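Local atomic coordinates of IG hypothetical 16092 (Bacillus cereus ATCC 14579, PDB entry 1YQH), a protein that is of unknown function but probably binds thiamine or a related small molecule. Residues 6-11 / 82-87; 10-15 / 48-53. All blocks are in the same frame, centred on the assembly; numbering follows the deposited sequence. Where two conformers were deposited one is given.

Interaction 1 (6-11 / 82-87); sequences QQVTMS and IHYRPS
M10, a selenomethionine, and I82 face each other as a non-hydrogen-bonded antiparallel pair, their side chains lying side by side and pointing the same way. From CB the M10 chain leaves with CG anti to the backbone N (chi1 -175°), and CG comes against I82 CG1. The chain stays extended to SE and then bends at chi3 (-65°), which sends the terminal methyl CE back to I82; CE lies 3.9 Å from CG1 and also touches CD1. One step on, T9 and H83 form a hydrogen-bonded pair, in which H83 N donates to T9 O at 2.9 Å in a nearly straight bond. V8 follows on the M10 side of the sheet, its CG1 meeting the edge of the Y84 ring in plane, 3.9 Å from CD1, while P86 CD covers one face of that ring. Beyond Y84 the direct ladder ends, and water fills in: one molecule joins Q7 O to R85 N, another joins Q6 N to P86 O. At the exposed end Q6 NE2 donates to S87 O at 3.1 Å, a bent bond with the oxygen tilted from the amide plane. The imidazole of H83 turns to K95 and to E75 of the second subunit. Strand 8-17 is here flanked by strand 75-84, the first and last strands of a ferredoxin-like βαββαβ sandwich, with L54, L57 and L58 of helix 54-70 against M10. On the other side of strand 75-84, residues 82-84 pair antiparallel with a strand of the second subunit, so the sheet runs on across that interface.

Interaction 2 (10-15 / 48-53); sequences MSFSVV and TTLEGE
F12 and T48 are paired across strands 10-15 and 48-52, and their side chains lie side by side, pointing the same way. F12 CG sits between the backbone N and the carbonyl carbon (chi1 86°), and the ring beyond it reaches strand 48-52: F12 CE2 comes 3.9 Å from T48 CB and also meets T48 CG2. The F12 ring also reaches L50, whose side chain crosses it obliquely, with L50 CD1 4.0 Å from F12 CD2. Beneath this apolar cluster the backbone is tightly knit. M10 with L50 and F12 with T48 are both hydrogen-bonded pairs, each closed by two bonds, of which L50 N to M10 O is the shortest at 2.7 Å. Between them S11 and T49 form the non-hydrogen-bonded pair, their CA atoms 4.2 Å apart; here CA-H...O contacts add to the ladder, with S11 CA 3.1 Å from T48 O. The opposite face is more sparsely joined. S11 and T49 project there without their side chains packing closely on each other, and S11 OG bonds instead to E47 of the third subunit, whose M46 and A45 pack against S11 and T49. At the T48 end a water lies 3.1 Å from T48 OG1 and makes a weak bond to F12 O. The ladder joins the first and third strands at the centre of the ferredoxin-like βαββαβ sandwich, between strands 40-43 and 75-84; on the F12 face, V34 and I31 of helix 23-36 cover L50 and T48, while V61 and A64 of helix 54-70 meet F12.

How the interactions relate
Strand 8-17 is common to both contacts, pairing with 75-84 in interaction 1 and with 48-52 in interaction 2, and M10 and S11 belong to both. Interaction 2 lies near the centre of the chain and all its touching residues are buried, so it relies on a continuous backbone ladder and apolar packing beneath the helices. Interaction 1 is further out and changes along its length, from a buried strand pair to an exposed, water-bridged end. The two meet directly: V8 N probably bonds to G52 O at 2.8 Å, and T9 CG2 packs on L50 O. Both also touch the third subunit.

Interaction 1 (6-11 / 82-87)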
# COMPACT_ATOMS: atom_id res chain seq x y z
N GLN A 6 -8.50 -14.26 17.38
CA GLN A 6 -8.67 -12.84 17.65
C GLN A 6 -8.85 -12.09 16.33
O GLN A 6 -8.30 -12.50 15.30
CB GLN A 6 -7.50 -12.27 18.45
CG GLN A 6 -7.28 -12.94 19.83
CD GLN A 6 -8.28 -12.49 20.90
OE1 GLN A 6 -9.39 -12.08 20.59
NE2 GLN A 6 -7.88 -12.59 22.17
N GLN A 7 -9.62 -11.00 16.37
CA GLN A 7 -9.93 -10.26 15.15
C GLN A 7 -8.70 -9.59 14.57
O GLN A 7 -7.75 -9.28 15.28
CB GLN A 7 -11.00 -9.20 15.43
CG GLN A 7 -12.42 -9.74 15.38
CD GLN A 7 -13.45 -8.73 15.82
OE1 GLN A 7 -14.58 -8.73 15.34
NE2 GLN A 7 -13.07 -7.85 16.74
N VAL A 8 -8.73 -9.39 13.26
CA VAL A 8 -7.81 -8.47 12.60
C VAL A 8 -8.66 -7.31 12.06
O VAL A 8 -9.89 -7.41 11.93
CB VAL A 8 -6.97 -9.12 11.43
CG1 VAL A 8 -6.18 -10.32 11.93
CG2 VAL A 8 -7.84 -9.50 10.23
N THR A 9 -7.99 -6.21 11.78
CA THR A 9 -8.57 -5.14 11.00
C THR A 9 -7.71 -5.05 9.72
O THR A 9 -6.50 -5.27 9.76
CB THR A 9 -8.58 -3.82 11.82
OG1 THR A 9 -9.40 -4.02 13.00
CG2 THR A 9 -9.15 -2.67 11.02
N MSE A 10 -8.35 -4.77 8.59
CA MSE A 10 -7.70 -4.81 7.29
C MSE A 10 -8.33 -3.71 6.43
O MSE A 10 -9.48 -3.33 6.66
CB MSE A 10 -7.98 -6.18 6.66
CG MSE A 10 -7.29 -6.46 5.36
SE MSE A 10 -7.88 -8.19 4.71
CE MSE A 10 -7.12 -9.35 6.12
N SER A 11 -7.57 -3.16 5.49
CA SER A 11 -8.17 -2.41 4.41
C SER A 11 -7.71 -2.98 3.09
O SER A 11 -6.66 -3.63 3.01
CB SER A 11 -7.87 -0.91 4.51
OG SER A 11 -6.49 -0.65 4.29
N ILE A 82 -2.92 -5.04 6.56
CA ILE A 82 -3.44 -5.83 7.67
C ILE A 82 -2.82 -5.35 8.97
O ILE A 82 -1.60 -5.20 9.05
CB ILE A 82 -3.13 -7.35 7.53
CG1 ILE A 82 -3.56 -7.88 6.16
CG2 ILE A 82 -3.79 -8.17 8.66
CD1 ILE A 82 -3.07 -9.29 5.85
N HIS A 83 -3.66 -5.13 9.99
CA HIS A 83 -3.17 -4.92 11.35
C HIS A 83 -3.36 -6.22 12.10
O HIS A 83 -4.49 -6.64 12.39
CB HIS A 83 -3.94 -3.78 12.06
CG HIS A 83 -3.27 -3.31 13.32
ND1 HIS A 83 -3.39 -2.02 13.80
CD2 HIS A 83 -2.46 -3.96 14.19
CE1 HIS A 83 -2.70 -1.90 14.92
NE2 HIS A 83 -2.12 -3.06 15.17
N TYR A 84 -2.24 -6.89 12.38
CA TYR A 84 -2.23 -8.23 12.92
C TYR A 84 -1.71 -8.17 14.36
O TYR A 84 -0.58 -7.77 14.60
CB TYR A 84 -1.32 -9.10 12.03
CG TYR A 84 -1.29 -10.56 12.38
CD1 TYR A 84 -2.45 -11.35 12.30
CD2 TYR A 84 -0.09 -11.17 12.75
CE1 TYR A 84 -2.41 -12.70 12.61
CE2 TYR A 84 -0.05 -12.54 13.06
CZ TYR A 84 -1.22 -13.29 12.98
OH TYR A 84 -1.19 -14.64 13.28
N ARG A 85 -2.56 -8.56 15.31
CA ARG A 85 -2.19 -8.59 16.73
C ARG A 85 -2.89 -9.80 17.32
O ARG A 85 -3.91 -9.66 18.01
CB ARG A 85 -2.64 -7.31 17.43
CG ARG A 85 -2.18 -7.17 18.88
CD ARG A 85 -2.99 -6.10 19.58
NE ARG A 85 -2.66 -4.75 19.10
CZ ARG A 85 -3.51 -3.73 19.07
NH1 ARG A 85 -4.77 -3.88 19.48
NH2 ARG A 85 -3.10 -2.54 18.65
N PRO A 86 -2.38 -11.01 17.01
CA PRO A 86 -3.09 -12.26 17.32
C PRO A 86 -3.31 -12.53 18.80
O PRO A 86 -4.20 -13.31 19.16
CB PRO A 86 -2.20 -13.33 16.67
CG PRO A 86 -0.83 -12.71 16.62
CD PRO A 86 -1.10 -11.27 16.31
N SER A 87 -2.52 -11.89 19.67
CA SER A 87 -2.68 -12.10 21.12
C SER A 87 -4.06 -11.64 21.59
O SER A 87 -4.82 -12.42 22.15
CB SER A 87 -1.58 -11.39 21.91
OG SER A 87 -1.59 -9.99 21.63
O HOH W 1 -5.63 -15.03 17.66
O HOH W 2 -5.08 -9.88 15.00

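Interaction 2 (10-15 / 48-53)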
# COMPACT_ATOMS: atom_id res chain seq x y z
N MSE A 10 -8.35 -4.77 8.59
CA MSE A 10 -7.70 -4.81 7.29
C MSE A 10 -8.33 -3.71 6.43
O MSE A 10 -9.48 -3.33 6.66
CB MSE A 10 -7.98 -6.18 6.66
CG MSE A 10 -7.29 -6.46 5.36
SE MSE A 10 -7.88 -8.19 4.71
CE MSE A 10 -7.12 -9.35 6.12
N SER A 11 -7.57 -3.16 5.49
CA SER A 11 -8.17 -2.41 4.41
C SER A 11 -7.71 -2.98 3.09
O SER A 11 -6.66 -3.63 3.01
CB SER A 11 -7.87 -0.91 4.51
OG SER A 11 -6.49 -0.65 4.29
N PHE A 12 -8.51 -2.75 2.05
CA PHE A 12 -8.10 -3.20 0.73
C PHE A 12 -8.73 -2.34 -0.34
O PHE A 12 -9.75 -1.66 -0.11
CB PHE A 12 -8.48 -4.69 0.51
CG PHE A 12 -9.89 -4.90 0.02
CD1 PHE A 12 -10.14 -5.19 -1.34
CD2 PHE A 12 -10.98 -4.83 0.89
CE1 PHE A 12 -11.43 -5.39 -1.81
CE2 PHE A 12 -12.28 -5.04 0.43
CZ PHE A 12 -12.51 -5.32 -0.92
N SER A 13 -8.12 -2.38 -1.51
CA SER A 13 -8.71 -1.76 -2.68
C SER A 13 -8.42 -2.60 -3.91
O SER A 13 -7.44 -3.35 -3.92
CB SER A 13 -8.18 -0.33 -2.85
OG SER A 13 -6.77 -0.32 -2.91
N VAL A 14 -9.27 -2.46 -4.93
CA VAL A 14 -9.04 -3.08 -6.24
C VAL A 14 -9.04 -2.00 -7.31
O VAL A 14 -9.91 -1.12 -7.32
CB VAL A 14 -10.11 -4.17 -6.55
CG1 VAL A 14 -9.91 -5.38 -5.63
CG2 VAL A 14 -11.53 -3.60 -6.37
N VAL A 15 -8.04 -2.03 -8.18
CA VAL A 15 -7.97 -1.09 -9.31
C VAL A 15 -7.94 -1.96 -10.55
O VAL A 15 -6.92 -2.58 -10.87
CB VAL A 15 -6.73 -0.20 -9.26
CG1 VAL A 15 -6.76 0.80 -10.39
CG2 VAL A 15 -6.62 0.50 -7.92
N THR A 48 -11.37 0.09 1.41
CA THR A 48 -12.50 -0.41 2.21
C THR A 48 -11.91 -1.11 3.42
O THR A 48 -10.99 -1.94 3.27
CB THR A 48 -13.35 -1.39 1.36
OG1 THR A 48 -14.04 -0.62 0.37
CG2 THR A 48 -14.39 -2.16 2.22
N THR A 49 -12.41 -0.76 4.60
CA THR A 49 -11.94 -1.34 5.86
C THR A 49 -12.83 -2.54 6.20
O THR A 49 -14.04 -2.45 6.04
CB THR A 49 -12.03 -0.31 7.00
OG1 THR A 49 -11.31 0.87 6.62
CG2 THR A 49 -11.43 -0.89 8.30
N LEU A 50 -12.20 -3.62 6.68
CA LEU A 50 -12.86 -4.83 7.16
C LEU A 50 -12.40 -5.18 8.57
O LEU A 50 -11.26 -4.90 8.95
CB LEU A 50 -12.53 -6.03 6.25
CG LEU A 50 -12.69 -5.86 4.74
CD1 LEU A 50 -12.17 -7.08 3.98
CD2 LEU A 50 -14.17 -5.59 4.39
N GLU A 51 -13.29 -5.82 9.34
CA GLU A 51 -12.91 -6.32 10.66
C GLU A 51 -13.43 -7.74 10.78
O GLU A 51 -14.55 -8.02 10.40
CB GLU A 51 -13.54 -5.43 11.74
CG GLU A 51 -13.25 -5.86 13.16
CD GLU A 51 -14.01 -5.02 14.17
OE1 GLU A 51 -13.59 -3.88 14.43
OE2 GLU A 51 -15.03 -5.48 14.71
N GLY A 52 -12.60 -8.64 11.31
CA GLY A 52 -13.03 -10.02 11.51
C GLY A 52 -11.87 -11.00 11.49
O GLY A 52 -10.73 -10.64 11.75
N GLU A 53 -12.20 -12.25 11.18
CA GLU A 53 -11.21 -13.33 11.19
C GLU A 53 -10.27 -13.23 9.98
O GLU A 53 -10.71 -13.03 8.85
CB GLU A 53 -11.95 -14.66 11.17
CG GLU A 53 -11.06 -15.86 11.15
CD GLU A 53 -11.81 -17.13 10.75
OE1 GLU A 53 -13.02 -17.27 11.09
OE2 GLU A 53 -11.18 -17.99 10.10
O HOH W 3 -12.14 -0.29 -2.00